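Local coordinates for leucine-rich repeat protein (Bacteroides thetaiotaomicron, PDB 4ECN), which is of unknown function but, as an extracellular leucine-rich repeat protein with DUF4458 domains, may act in protein binding, at residues 46-51 / 83-88; 156-161 / 221-226; 237-242 / 256-261; 348-353 / 449-454. One frame throughout, in Å; residues are numbered along the deposited sequence.

Contact 1 (46-51 / 83-88); sequences VVMTHN and GTYKIV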
loop_
_atom_site.group_PDB
_atom_site.type_symbol
_atom_site.label_atom_id
_atom_site.label_comp_id
_atom_site.label_asym_id
_atom_site.label_seq_id
_atom_site.Cartn_x
_atom_site.Cartn_y
_atom_site.Cartn_z
ATOM N N VAL A 46 26.430 43.990 18.407
ATOM C CA VAL A 46 26.010 42.834 17.644
ATOM C C VAL A 46 27.005 41.691 17.929
ATOM O O VAL A 46 28.217 41.813 17.699
ATOM C CB VAL A 46 25.864 43.161 16.133
ATOM C CG1 VAL A 46 25.378 41.951 15.355
ATOM C CG2 VAL A 46 24.917 44.341 15.914
ATOM N N VAL A 47 26.469 40.595 18.471
ATOM C CA VAL A 47 27.214 39.384 18.797
ATOM C C VAL A 47 27.214 38.486 17.540
ATOM O O VAL A 47 26.148 38.168 17.006
ATOM C CB VAL A 47 26.617 38.684 20.054
ATOM C CG1 VAL A 47 27.318 37.362 20.354
ATOM C CG2 VAL A 47 26.671 39.603 21.267
HETATM N N MSE A 48 28.406 38.109 17.064
HETATM C CA MSE A 48 28.572 37.275 15.868
HETATM C C MSE A 48 29.508 36.104 16.083
HETATM O O MSE A 48 30.298 36.113 17.028
HETATM C CB MSE A 48 29.144 38.105 14.713
HETATM C CG MSE A 48 28.177 39.072 14.082
HETATM SE SE MSE A 48 29.187 40.395 13.076
HETATM C CE MSE A 48 29.899 41.469 14.613
ATOM N N THR A 49 29.473 35.132 15.151
ATOM C CA THR A 49 30.355 33.963 15.136
ATOM C C THR A 49 30.888 33.738 13.710
ATOM O O THR A 49 30.101 33.649 12.765
ATOM C CB THR A 49 29.644 32.709 15.675
ATOM O OG1 THR A 49 28.446 32.491 14.934
ATOM C CG2 THR A 49 29.332 32.788 17.163
ATOM N N HIS A 50 32.223 33.676 13.565
ATOM C CA HIS A 50 32.907 33.436 12.288
ATOM C C HIS A 50 33.946 32.333 12.486
ATOM O O HIS A 50 35.052 32.597 12.983
ATOM C CB HIS A 50 33.544 34.733 11.724
ATOM C CG HIS A 50 34.366 34.559 10.470
ATOM N ND1 HIS A 50 33.799 34.119 9.275
ATOM C CD2 HIS A 50 35.670 34.855 10.245
ATOM C CE1 HIS A 50 34.782 34.114 8.387
ATOM N NE2 HIS A 50 35.923 34.558 8.920
ATOM N N ASN A 51 33.559 31.085 12.110
ATOM C CA ASN A 51 34.349 29.849 12.205
ATOM C C ASN A 51 34.919 29.697 13.640
ATOM O O ASN A 51 36.134 29.785 13.858
ATOM C CB ASN A 51 35.469 29.802 11.138
ATOM C CG ASN A 51 34.979 29.690 9.706
ATOM O OD1 ASN A 51 34.770 30.692 9.006
ATOM N ND2 ASN A 51 34.838 28.463 9.221
ATOM N N GLY A 83 34.042 37.255 4.586
ATOM C CA GLY A 83 33.575 35.902 4.875
ATOM C C GLY A 83 32.177 35.861 5.462
ATOM O O GLY A 83 31.573 36.907 5.706
ATOM N N THR A 84 31.647 34.651 5.692
ATOM C CA THR A 84 30.300 34.499 6.250
ATOM C C THR A 84 30.370 34.562 7.781
ATOM O O THR A 84 31.276 33.997 8.396
ATOM C CB THR A 84 29.619 33.209 5.769
ATOM O OG1 THR A 84 29.931 32.974 4.391
ATOM C CG2 THR A 84 28.099 33.246 5.963
ATOM N N TYR A 85 29.414 35.296 8.370
ATOM C CA TYR A 85 29.215 35.531 9.801
ATOM C C TYR A 85 27.792 35.183 10.197
ATOM O O TYR A 85 26.855 35.406 9.415
ATOM C CB TYR A 85 29.497 37.001 10.153
ATOM C CG TYR A 85 30.928 37.457 9.999
ATOM C CD1 TYR A 85 31.469 37.702 8.741
ATOM C CD2 TYR A 85 31.687 37.807 11.108
ATOM C CE1 TYR A 85 32.776 38.162 8.592
ATOM C CE2 TYR A 85 32.985 38.298 10.972
ATOM C CZ TYR A 85 33.526 38.479 9.710
ATOM O OH TYR A 85 34.806 38.959 9.566
ATOM N N LYS A 86 27.614 34.664 11.417
ATOM C CA LYS A 86 26.287 34.355 11.924
ATOM C C LYS A 86 26.042 35.224 13.144
ATOM O O LYS A 86 26.832 35.169 14.085
ATOM C CB LYS A 86 26.125 32.851 12.238
ATOM C CG LYS A 86 24.679 32.448 12.591
ATOM C CD LYS A 86 24.536 31.086 13.294
ATOM C CE LYS A 86 25.041 31.075 14.724
ATOM N NZ LYS A 86 24.839 29.752 15.367
ATOM N N ILE A 87 24.994 36.079 13.091
ATOM C CA ILE A 87 24.557 36.943 14.199
ATOM C C ILE A 87 23.907 36.039 15.248
ATOM O O ILE A 87 23.039 35.226 14.891
ATOM C CB ILE A 87 23.592 38.083 13.738
ATOM C CG1 ILE A 87 24.121 38.873 12.532
ATOM C CG2 ILE A 87 23.211 39.014 14.907
ATOM C CD1 ILE A 87 22.995 39.654 11.761
ATOM N N VAL A 88 24.339 36.154 16.520
ATOM C CA VAL A 88 23.784 35.352 17.618
ATOM C C VAL A 88 22.625 36.147 18.250
ATOM O O VAL A 88 21.554 35.595 18.528
ATOM C CB VAL A 88 24.849 34.936 18.667
ATOM C CG1 VAL A 88 24.289 33.876 19.616
ATOM C CG2 VAL A 88 26.104 34.409 17.992
#
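H50 and Y85 lay their rings face to face across an antiparallel strand pair of the first DUF4458 domain, whose family belongs to the transthyretin clan. The H50 and Y85 ring centroids are 4.5 Å apart and the planes differ by 15°. The stack is offset: Y85 CZ lies above the imidazole toward its rim, and H50 CG is likewise displaced over the phenol. H50 CB adds a CH-pi contact over the Y85 face, 4.0 Å from the ring centroid. On the opposite face of the imidazole sits N51 OD1. Chi1 of 175° sets H50 CG anti to the backbone N; the ring turn about CB-CG (chi2 63°) brings H50 ND1 to T84 O, to which it donates at 2.7 Å, a bond that limits rotation of the ring. Selenomethionine M48 approaches Y85 obliquely, its SE 5.0 Å from the ring centroid in a Met-aromatic contact.

Behind these side chains stands the backbone register, with M48 and I87 a non-hydrogen-bonded pair and T49 and K86 a hydrogen-bonded one. K86 N donates to T49 O at 3.0 Å, and V88 N to V47 O at 2.8 Å. Further out, Y85 OH bonds to L81 O, L78 and L80 of strand 73-81 touch M48 and Y85 respectively, and W210 of strand 202-212 packs on V47 and V88. K86 O accepts two donors from a single residue, T49 N at 2.8 Å and T49 OG1 at 3.2 Å.

Contact 2 (156-161 / 221-226); sequences RYVDVT and YTTYSQ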
loop_
_atom_site.group_PDB
_atom_site.type_symbol
_atom_site.label_atom_id
_atom_site.label_comp_id
_atom_site.label_asym_id
_atom_site.label_seq_id
_atom_site.Cartn_x
_atom_site.Cartn_y
_atom_site.Cartn_z
ATOM N N ARG A 156 34.132 19.482 26.516
ATOM C CA ARG A 156 34.552 20.721 25.849
ATOM C C ARG A 156 33.367 21.537 25.296
ATOM O O ARG A 156 33.425 22.772 25.291
ATOM C CB ARG A 156 35.527 20.394 24.718
ATOM C CG ARG A 156 36.791 19.682 25.204
ATOM C CD ARG A 156 37.865 20.621 25.707
ATOM N NE ARG A 156 38.964 19.865 26.306
ATOM C CZ ARG A 156 39.142 19.715 27.615
ATOM N NH1 ARG A 156 38.320 20.304 28.478
ATOM N NH2 ARG A 156 40.160 18.998 28.074
ATOM N N TYR A 157 32.314 20.840 24.817
ATOM C CA TYR A 157 31.102 21.419 24.230
ATOM C C TYR A 157 29.845 20.703 24.724
ATOM O O TYR A 157 29.896 19.518 25.065
ATOM C CB TYR A 157 31.161 21.363 22.693
ATOM C CG TYR A 157 32.245 22.246 22.123
ATOM C CD1 TYR A 157 32.023 23.601 21.895
ATOM C CD2 TYR A 157 33.513 21.737 21.849
ATOM C CE1 TYR A 157 33.038 24.433 21.422
ATOM C CE2 TYR A 157 34.536 22.557 21.370
ATOM C CZ TYR A 157 34.293 23.904 21.146
ATOM O OH TYR A 157 35.298 24.702 20.649
ATOM N N VAL A 158 28.715 21.430 24.756
ATOM C CA VAL A 158 27.442 20.867 25.181
ATOM C C VAL A 158 26.297 21.375 24.260
ATOM O O VAL A 158 26.399 22.444 23.647
ATOM C CB VAL A 158 27.161 21.175 26.676
ATOM C CG1 VAL A 158 26.699 22.613 26.891
ATOM C CG2 VAL A 158 26.159 20.191 27.263
ATOM N N ASP A 159 25.226 20.559 24.158
ATOM C CA ASP A 159 23.965 20.850 23.465
ATOM C C ASP A 159 22.888 20.830 24.481
ATOM O O ASP A 159 22.726 19.794 25.118
ATOM C CB ASP A 159 23.657 19.841 22.324
ATOM C CG ASP A 159 24.543 19.879 21.094
ATOM O OD1 ASP A 159 24.998 20.968 20.725
ATOM O OD2 ASP A 159 24.698 18.835 20.453
ATOM N N VAL A 160 22.176 21.939 24.720
ATOM C CA VAL A 160 21.121 21.787 25.715
ATOM C C VAL A 160 19.775 22.142 25.068
ATOM O O VAL A 160 19.675 23.020 24.207
ATOM C CB VAL A 160 21.322 22.525 27.075
ATOM C CG1 VAL A 160 22.737 22.318 27.619
ATOM C CG2 VAL A 160 20.971 24.003 27.017
ATOM N N THR A 161 18.759 21.372 25.470
ATOM C CA THR A 161 17.356 21.548 25.140
ATOM C C THR A 161 16.676 22.120 26.348
ATOM O O THR A 161 16.715 21.507 27.426
ATOM C CB THR A 161 16.679 20.229 24.698
ATOM O OG1 THR A 161 17.536 19.467 23.857
ATOM C CG2 THR A 161 15.304 20.452 24.055
ATOM N N TYR A 221 20.511 16.982 27.090
ATOM C CA TYR A 221 21.834 17.490 26.706
ATOM C C TYR A 221 22.666 16.399 26.017
ATOM O O TYR A 221 22.436 15.193 26.203
ATOM C CB TYR A 221 22.630 18.070 27.907
ATOM C CG TYR A 221 23.068 17.025 28.911
ATOM C CD1 TYR A 221 24.270 16.335 28.752
ATOM C CD2 TYR A 221 22.249 16.673 29.982
ATOM C CE1 TYR A 221 24.642 15.318 29.630
ATOM C CE2 TYR A 221 22.615 15.663 30.869
ATOM C CZ TYR A 221 23.820 14.998 30.697
ATOM O OH TYR A 221 24.204 14.025 31.583
ATOM N N THR A 222 23.655 16.857 25.241
ATOM C CA THR A 222 24.685 16.056 24.597
ATOM C C THR A 222 26.009 16.749 24.908
ATOM O O THR A 222 26.167 17.933 24.585
ATOM C CB THR A 222 24.415 15.852 23.104
ATOM O OG1 THR A 222 23.131 15.257 22.934
ATOM C CG2 THR A 222 25.441 14.960 22.460
ATOM N N THR A 223 26.928 16.039 25.594
ATOM C CA THR A 223 28.256 16.594 25.900
ATOM C C THR A 223 29.278 16.071 24.866
ATOM O O THR A 223 29.123 14.963 24.343
ATOM C CB THR A 223 28.701 16.293 27.345
ATOM O OG1 THR A 223 28.516 14.909 27.619
ATOM C CG2 THR A 223 27.959 17.130 28.378
ATOM N N TYR A 224 30.313 16.884 24.574
ATOM C CA TYR A 224 31.366 16.556 23.612
ATOM C C TYR A 224 32.788 16.762 24.158
ATOM O O TYR A 224 33.039 17.695 24.921
ATOM C CB TYR A 224 31.229 17.417 22.347
ATOM C CG TYR A 224 29.901 17.286 21.648
ATOM C CD1 TYR A 224 29.679 16.278 20.712
ATOM C CD2 TYR A 224 28.864 18.177 21.908
ATOM C CE1 TYR A 224 28.444 16.139 20.082
ATOM C CE2 TYR A 224 27.630 18.053 21.279
ATOM C CZ TYR A 224 27.423 17.035 20.365
ATOM O OH TYR A 224 26.198 16.916 19.749
ATOM N N SER A 225 33.725 15.911 23.706
ATOM C CA SER A 225 35.156 16.004 24.012
ATOM C C SER A 225 35.899 16.401 22.739
ATOM O O SER A 225 35.599 15.855 21.683
ATOM C CB SER A 225 35.687 14.692 24.584
ATOM O OG SER A 225 35.622 13.629 23.646
ATOM N N GLN A 226 36.826 17.376 22.824
ATOM C CA GLN A 226 37.595 17.854 21.670
ATOM C C GLN A 226 39.034 17.369 21.790
ATOM O O GLN A 226 39.646 17.505 22.856
ATOM C CB GLN A 226 37.537 19.399 21.552
ATOM C CG GLN A 226 38.026 19.994 20.213
ATOM C CD GLN A 226 36.958 20.131 19.135
ATOM O OE1 GLN A 226 35.857 20.660 19.349
ATOM N NE2 GLN A 226 37.308 19.773 17.913
#
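A classic beta bulge sets two residues, R156 and Y157, against the single Y224 at the start of an otherwise regular antiparallel pairing in the second DUF4458 domain. The strand axes approach to 4.5 Å, their directions 174° apart. At the bulge Y224 O accepts two bonds, from R156 N at 2.6 Å and from Y157 N at 3.2 Å. From Y157-Y224 onward the register alternates: that pair and D159 with T222 are hydrogen-bonded, V158 with T223 and V160 with Y221 non-hydrogen-bonded. D159 N donates to T222 O at 2.8 Å, and T222 N returns a bond to D159 O.

On the face of V158 and T223, their CG2 methyls meet at 3.7 Å, while I259 of strand 251-259 touches T223 and Y221. The other face bears Y157, D159 and Y224. Q226 OE1 comes obliquely to Y157 CE2, yet its hydrogen-bond partner is R231 NE, and R231 also makes a cation-pi contact with Y157. D159 is held at both oxygens, OD1 by G175 N and OD2 by Y224. Its carboxylate is turned 75° to the Y224 ring, and Y224 OH donates to the syn side of D159 OD2 at 2.5 Å, 30° out of the carboxylate plane.

Contact 3 (237-242 / 256-261); sequences QSVRGE and NVPIQL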
loop_
_atom_site.group_PDB
_atom_site.type_symbol
_atom_site.label_atom_id
_atom_site.label_comp_id
_atom_site.label_asym_id
_atom_site.label_seq_id
_atom_site.Cartn_x
_atom_site.Cartn_y
_atom_site.Cartn_z
ATOM N N GLN A 237 21.509 12.573 27.360
ATOM C CA GLN A 237 20.573 12.216 28.412
ATOM C C GLN A 237 19.322 13.058 28.377
ATOM O O GLN A 237 19.384 14.248 28.058
ATOM C CB GLN A 237 21.216 12.376 29.801
ATOM C CG GLN A 237 22.459 11.541 30.091
ATOM C CD GLN A 237 22.271 10.049 30.154
ATOM O OE1 GLN A 237 21.200 9.530 30.471
ATOM N NE2 GLN A 237 23.357 9.327 29.933
ATOM N N SER A 238 18.184 12.435 28.731
ATOM C CA SER A 238 16.917 13.118 28.971
ATOM C C SER A 238 16.899 13.425 30.453
ATOM O O SER A 238 17.114 12.521 31.279
ATOM C CB SER A 238 15.714 12.299 28.518
ATOM O OG SER A 238 14.550 13.111 28.548
ATOM N N VAL A 239 16.790 14.708 30.792
ATOM C CA VAL A 239 16.849 15.154 32.174
ATOM C C VAL A 239 15.714 16.145 32.475
ATOM O O VAL A 239 14.853 16.408 31.630
ATOM C CB VAL A 239 18.242 15.791 32.482
ATOM C CG1 VAL A 239 19.359 14.746 32.486
ATOM C CG2 VAL A 239 18.568 16.944 31.534
ATOM N N ARG A 240 15.729 16.666 33.715
ATOM C CA ARG A 240 14.872 17.701 34.281
ATOM C C ARG A 240 15.734 18.548 35.206
ATOM O O ARG A 240 15.874 18.254 36.392
ATOM C CB ARG A 240 13.635 17.120 34.999
ATOM C CG ARG A 240 12.506 16.640 34.085
ATOM C CD ARG A 240 11.872 17.781 33.291
ATOM N NE ARG A 240 10.673 17.370 32.558
ATOM C CZ ARG A 240 10.685 16.751 31.380
ATOM N NH1 ARG A 240 11.837 16.422 30.803
ATOM N NH2 ARG A 240 9.543 16.435 30.779
ATOM N N GLY A 241 16.388 19.535 34.616
ATOM C CA GLY A 241 17.229 20.474 35.334
ATOM C C GLY A 241 16.372 21.391 36.172
ATOM O O GLY A 241 15.176 21.554 35.910
ATOM N N GLU A 242 16.976 21.970 37.208
ATOM C CA GLU A 242 16.306 22.891 38.123
ATOM C C GLU A 242 15.779 24.099 37.343
ATOM O O GLU A 242 16.472 24.631 36.476
ATOM C CB GLU A 242 17.251 23.309 39.251
ATOM C CG GLU A 242 17.483 22.201 40.260
ATOM C CD GLU A 242 16.265 21.879 41.100
ATOM O OE1 GLU A 242 15.847 22.743 41.908
ATOM O OE2 GLU A 242 15.724 20.760 40.943
ATOM N N ASN A 256 20.662 25.492 35.457
ATOM C CA ASN A 256 21.098 24.120 35.741
ATOM C C ASN A 256 21.097 23.115 34.533
ATOM O O ASN A 256 20.045 22.785 33.988
ATOM C CB ASN A 256 20.233 23.496 36.837
ATOM C CG ASN A 256 20.730 22.142 37.304
ATOM O OD1 ASN A 256 19.938 21.199 37.487
ATOM N ND2 ASN A 256 22.062 22.013 37.507
ATOM N N VAL A 257 22.284 22.543 34.234
ATOM C CA VAL A 257 22.478 21.467 33.269
ATOM C C VAL A 257 22.990 20.262 34.094
ATOM O O VAL A 257 24.183 20.199 34.410
ATOM C CB VAL A 257 23.386 21.847 32.073
ATOM C CG1 VAL A 257 23.550 20.673 31.112
ATOM C CG2 VAL A 257 22.840 23.064 31.332
ATOM N N PRO A 258 22.076 19.361 34.536
ATOM C CA PRO A 258 22.482 18.244 35.413
ATOM C C PRO A 258 23.198 17.092 34.679
ATOM O O PRO A 258 22.553 16.162 34.176
ATOM C CB PRO A 258 21.146 17.760 35.990
ATOM C CG PRO A 258 20.152 18.086 34.962
ATOM C CD PRO A 258 20.616 19.360 34.314
ATOM N N ILE A 259 24.540 17.116 34.705
ATOM C CA ILE A 259 25.372 16.107 34.050
ATOM C C ILE A 259 25.278 14.794 34.845
ATOM O O ILE A 259 25.387 14.811 36.064
ATOM C CB ILE A 259 26.825 16.617 33.894
ATOM C CG1 ILE A 259 26.874 17.957 33.101
ATOM C CG2 ILE A 259 27.755 15.551 33.276
ATOM C CD1 ILE A 259 26.274 17.957 31.677
ATOM N N GLN A 260 25.046 13.670 34.142
ATOM C CA GLN A 260 24.843 12.347 34.739
ATOM C C GLN A 260 26.095 11.470 34.758
ATOM O O GLN A 260 26.231 10.644 35.673
ATOM C CB GLN A 260 23.753 11.586 33.964
ATOM C CG GLN A 260 22.394 12.274 33.924
ATOM C CD GLN A 260 21.780 12.467 35.287
ATOM O OE1 GLN A 260 21.638 11.523 36.078
ATOM N NE2 GLN A 260 21.368 13.698 35.567
ATOM N N LEU A 261 26.965 11.606 33.718
ATOM C CA LEU A 261 28.188 10.816 33.492
ATOM C C LEU A 261 27.811 9.343 33.429
ATOM O O LEU A 261 28.308 8.524 34.209
ATOM C CB LEU A 261 29.269 11.066 34.564
ATOM C CG LEU A 261 29.692 12.505 34.823
ATOM C CD1 LEU A 261 30.382 12.626 36.167
ATOM C CD2 LEU A 261 30.562 13.042 33.719
HETATM O O HOH W 1 17.312 23.656 34.134
#
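N256 meets the loop at G241 and E242 in the second DUF4458 fold, where the loop leaving strand 230-238 packs on strand 251-259 without beta pairing between them. N256 CG stands anti to the backbone N (chi1 -173°), and OD1 receives E242 N at 3.1 Å. That bond is nearly straight, 173° at the hydrogen, and uses a lone pair in the amide plane. The same N256 OD1 lies 3.5 Å from G241 CA. A water donates to both main chains, 2.7 Å from E242 O and 2.9 Å from N256 O, giving this end a second polar link.

Q260 lies at the other end. Its side chain and that of V239 pass one another in opposite senses, V239 CG1 coming within 3.8 Å of Q260 NE2, and Q260 CG also meets Q237 CG obliquely at 3.9 Å. The polar end of Q260 is occupied: NE2 bonds to E140 OE1 as well as to P258 O within its own segment, while OE1 accepts from K262 NZ. Q237 NE2 in turn bonds to E235 OE1. V257, whose side chain points away from 237-242, packs on F135 and L137 of strand 130-139.

Between N256 and Q260, V239 and P258 meet tip to tip, V239 CB lying 3.9 Å from P258 CG, and the proline ring continues onto G241, with P258 CD 3.7 Å from G241 CA.

Contact 4 (348-353 / 449-454); sequences ELKVLS and KLQIIY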
loop_
_atom_site.group_PDB
_atom_site.type_symbol
_atom_site.label_atom_id
_atom_site.label_comp_id
_atom_site.label_asym_id
_atom_site.label_seq_id
_atom_site.Cartn_x
_atom_site.Cartn_y
_atom_site.Cartn_z
ATOM N N GLU A 348 15.665 -3.931 18.148
ATOM C CA GLU A 348 14.378 -4.467 18.613
ATOM C C GLU A 348 13.323 -4.363 17.486
ATOM O O GLU A 348 12.165 -4.671 17.701
ATOM C CB GLU A 348 13.904 -3.740 19.890
ATOM C CG GLU A 348 14.847 -3.862 21.078
ATOM C CD GLU A 348 15.105 -5.267 21.589
ATOM O OE1 GLU A 348 14.131 -6.037 21.730
ATOM O OE2 GLU A 348 16.279 -5.585 21.886
ATOM N N LEU A 349 13.737 -3.945 16.293
ATOM C CA LEU A 349 12.891 -3.772 15.114
ATOM C C LEU A 349 12.379 -5.140 14.643
ATOM O O LEU A 349 13.171 -6.061 14.451
ATOM C CB LEU A 349 13.733 -3.059 14.027
ATOM C CG LEU A 349 13.085 -2.221 12.929
ATOM C CD1 LEU A 349 11.983 -1.356 13.444
ATOM C CD2 LEU A 349 14.133 -1.349 12.264
ATOM N N LYS A 350 11.049 -5.281 14.543
ATOM C CA LYS A 350 10.392 -6.522 14.166
ATOM C C LYS A 350 9.658 -6.394 12.820
ATOM O O LYS A 350 9.498 -7.393 12.115
ATOM C CB LYS A 350 9.427 -6.969 15.266
ATOM C CG LYS A 350 10.168 -7.589 16.443
ATOM C CD LYS A 350 9.242 -8.401 17.336
ATOM C CE LYS A 350 9.969 -9.405 18.210
ATOM N NZ LYS A 350 10.583 -10.508 17.404
ATOM N N VAL A 351 9.228 -5.180 12.457
ATOM C CA VAL A 351 8.561 -4.908 11.177
ATOM C C VAL A 351 9.198 -3.623 10.611
ATOM O O VAL A 351 9.394 -2.667 11.333
ATOM C CB VAL A 351 7.007 -4.856 11.264
ATOM C CG1 VAL A 351 6.433 -6.240 11.550
ATOM C CG2 VAL A 351 6.505 -3.845 12.296
ATOM N N LEU A 352 9.644 -3.667 9.366
ATOM C CA LEU A 352 10.343 -2.573 8.689
ATOM C C LEU A 352 9.821 -2.456 7.284
ATOM O O LEU A 352 9.787 -3.445 6.556
ATOM C CB LEU A 352 11.863 -2.812 8.707
ATOM C CG LEU A 352 12.739 -1.823 7.955
ATOM C CD1 LEU A 352 12.588 -0.409 8.506
ATOM C CD2 LEU A 352 14.182 -2.262 8.001
ATOM N N SER A 353 9.410 -1.248 6.906
ATOM C CA SER A 353 8.748 -1.007 5.641
ATOM C C SER A 353 9.179 0.351 4.992
ATOM O O SER A 353 9.071 1.407 5.621
ATOM C CB SER A 353 7.252 -1.033 5.909
ATOM O OG SER A 353 6.509 -0.750 4.743
ATOM N N LYS A 449 15.807 -9.513 15.067
ATOM C CA LYS A 449 14.428 -9.793 15.502
ATOM C C LYS A 449 13.395 -9.480 14.398
ATOM O O LYS A 449 12.204 -9.716 14.598
ATOM C CB LYS A 449 14.081 -9.006 16.768
ATOM C CG LYS A 449 14.793 -9.510 18.001
ATOM C CD LYS A 449 14.259 -8.879 19.275
ATOM C CE LYS A 449 15.194 -9.116 20.444
ATOM N NZ LYS A 449 14.568 -8.714 21.724
ATOM N N LEU A 450 13.868 -9.003 13.223
ATOM C CA LEU A 450 13.063 -8.608 12.065
ATOM C C LEU A 450 12.295 -9.804 11.530
ATOM O O LEU A 450 12.882 -10.860 11.296
ATOM C CB LEU A 450 13.954 -7.988 10.977
ATOM C CG LEU A 450 13.340 -6.933 10.052
ATOM C CD1 LEU A 450 12.941 -5.686 10.813
ATOM C CD2 LEU A 450 14.331 -6.512 8.985
ATOM N N GLN A 451 10.959 -9.634 11.427
ATOM C CA GLN A 451 9.962 -10.619 10.986
ATOM C C GLN A 451 9.453 -10.344 9.574
ATOM O O GLN A 451 9.214 -11.289 8.810
ATOM C CB GLN A 451 8.760 -10.615 11.944
ATOM C CG GLN A 451 9.100 -10.926 13.386
ATOM C CD GLN A 451 7.972 -10.652 14.338
ATOM O OE1 GLN A 451 7.224 -9.670 14.210
ATOM N NE2 GLN A 451 7.880 -11.485 15.366
ATOM N N ILE A 452 9.226 -9.055 9.254
ATOM C CA ILE A 452 8.687 -8.621 7.967
ATOM C C ILE A 452 9.453 -7.388 7.458
ATOM O O ILE A 452 9.636 -6.439 8.221
ATOM C CB ILE A 452 7.164 -8.315 8.131
ATOM C CG1 ILE A 452 6.369 -9.531 8.640
ATOM C CG2 ILE A 452 6.560 -7.807 6.845
ATOM C CD1 ILE A 452 5.084 -9.163 9.232
ATOM N N ILE A 453 9.893 -7.404 6.174
ATOM C CA ILE A 453 10.590 -6.287 5.519
ATOM C C ILE A 453 9.880 -6.025 4.160
ATOM O O ILE A 453 9.678 -6.949 3.374
ATOM C CB ILE A 453 12.135 -6.472 5.389
ATOM C CG1 ILE A 453 12.825 -5.153 5.020
ATOM C CG2 ILE A 453 12.558 -7.614 4.468
ATOM C CD1 ILE A 453 14.275 -5.081 5.411
ATOM N N TYR A 454 9.448 -4.770 3.941
ATOM C CA TYR A 454 8.751 -4.343 2.732
ATOM C C TYR A 454 9.502 -3.207 2.033
ATOM O O TYR A 454 9.832 -2.187 2.645
ATOM C CB TYR A 454 7.307 -3.887 3.055
ATOM C CG TYR A 454 6.215 -4.946 3.041
ATOM C CD1 TYR A 454 6.289 -6.064 3.862
ATOM C CD2 TYR A 454 5.028 -4.740 2.346
ATOM C CE1 TYR A 454 5.265 -7.013 3.893
ATOM C CE2 TYR A 454 3.995 -5.681 2.373
ATOM C CZ TYR A 454 4.108 -6.805 3.169
ATOM O OH TYR A 454 3.107 -7.752 3.187
#
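K449 and E348 form a salt bridge at the charged end of this contact, K449 NZ meeting the syn side of E348 OE1, 22° out of the carboxylate plane, at 2.7 Å. The two side chains run alongside each other in the same direction. E348 CB points away from 449-454, but the bend at the second torsion of E348 turns its CD back toward the lysine. The K350 side chain crosses those of K449 and Q451, and its NZ makes a weak bond to K449 O; D374 and D492 make long, weak ion pairs with it and may offset its charge. D374 OD1 also accepts from Q451 NE2.

The backbone bonds follow a parallel register. Q451 N donates to K350 O at 2.8 Å, with I452 N as a weak second donor to the same oxygen. L352 N reaches I452 O at 3.0 Å, and Y454 N reaches L352 O at 3.0 Å. The strand directions differ by only 4°, as expected for adjacent strands of the parallel sheet in a leucine-rich repeat solenoid; here 95 residues, 26 of them helical, intervene. Strands 325-329 and 495-499 continue the sheet beyond this pair.

Apolar contacts sort by face. V351 and I452 run alongside on one, V351 CG1 lying 4.0 Å from I452 CD1, with S353 and Y454 next to them; the Y454 ring goes on to meet that of F366. On the other face L352 CD2 meets I453 CD1 at 3.8 Å. Ahead of the strands, L450 CD1 packs on L352 CB at 3.7 Å and on L349 CG at 4.1 Å.

The four contacts follow one another in series along the chain, through two successive DUF4458 domains and into the leucine-rich repeats. Contacts 1 and 2 occupy corresponding places in the two eight-stranded sheets, 43-49 with 83-93 and 157-164 with 214-227; their centres are 20 Å apart and they do not touch. Contacts 2 and 3 share one domain, their centres 12 Å apart. Y221 of contact 2 joins them, its OH bonded to Q260 N and its backbone O to Q237 N. Contact 4 lies apart in the repeat sheet, about 33 Å from contact 2 centre to centre, so the chain combines two modules that are probably sandwich-like, as in the transthyretin clan, and a repeat solenoid.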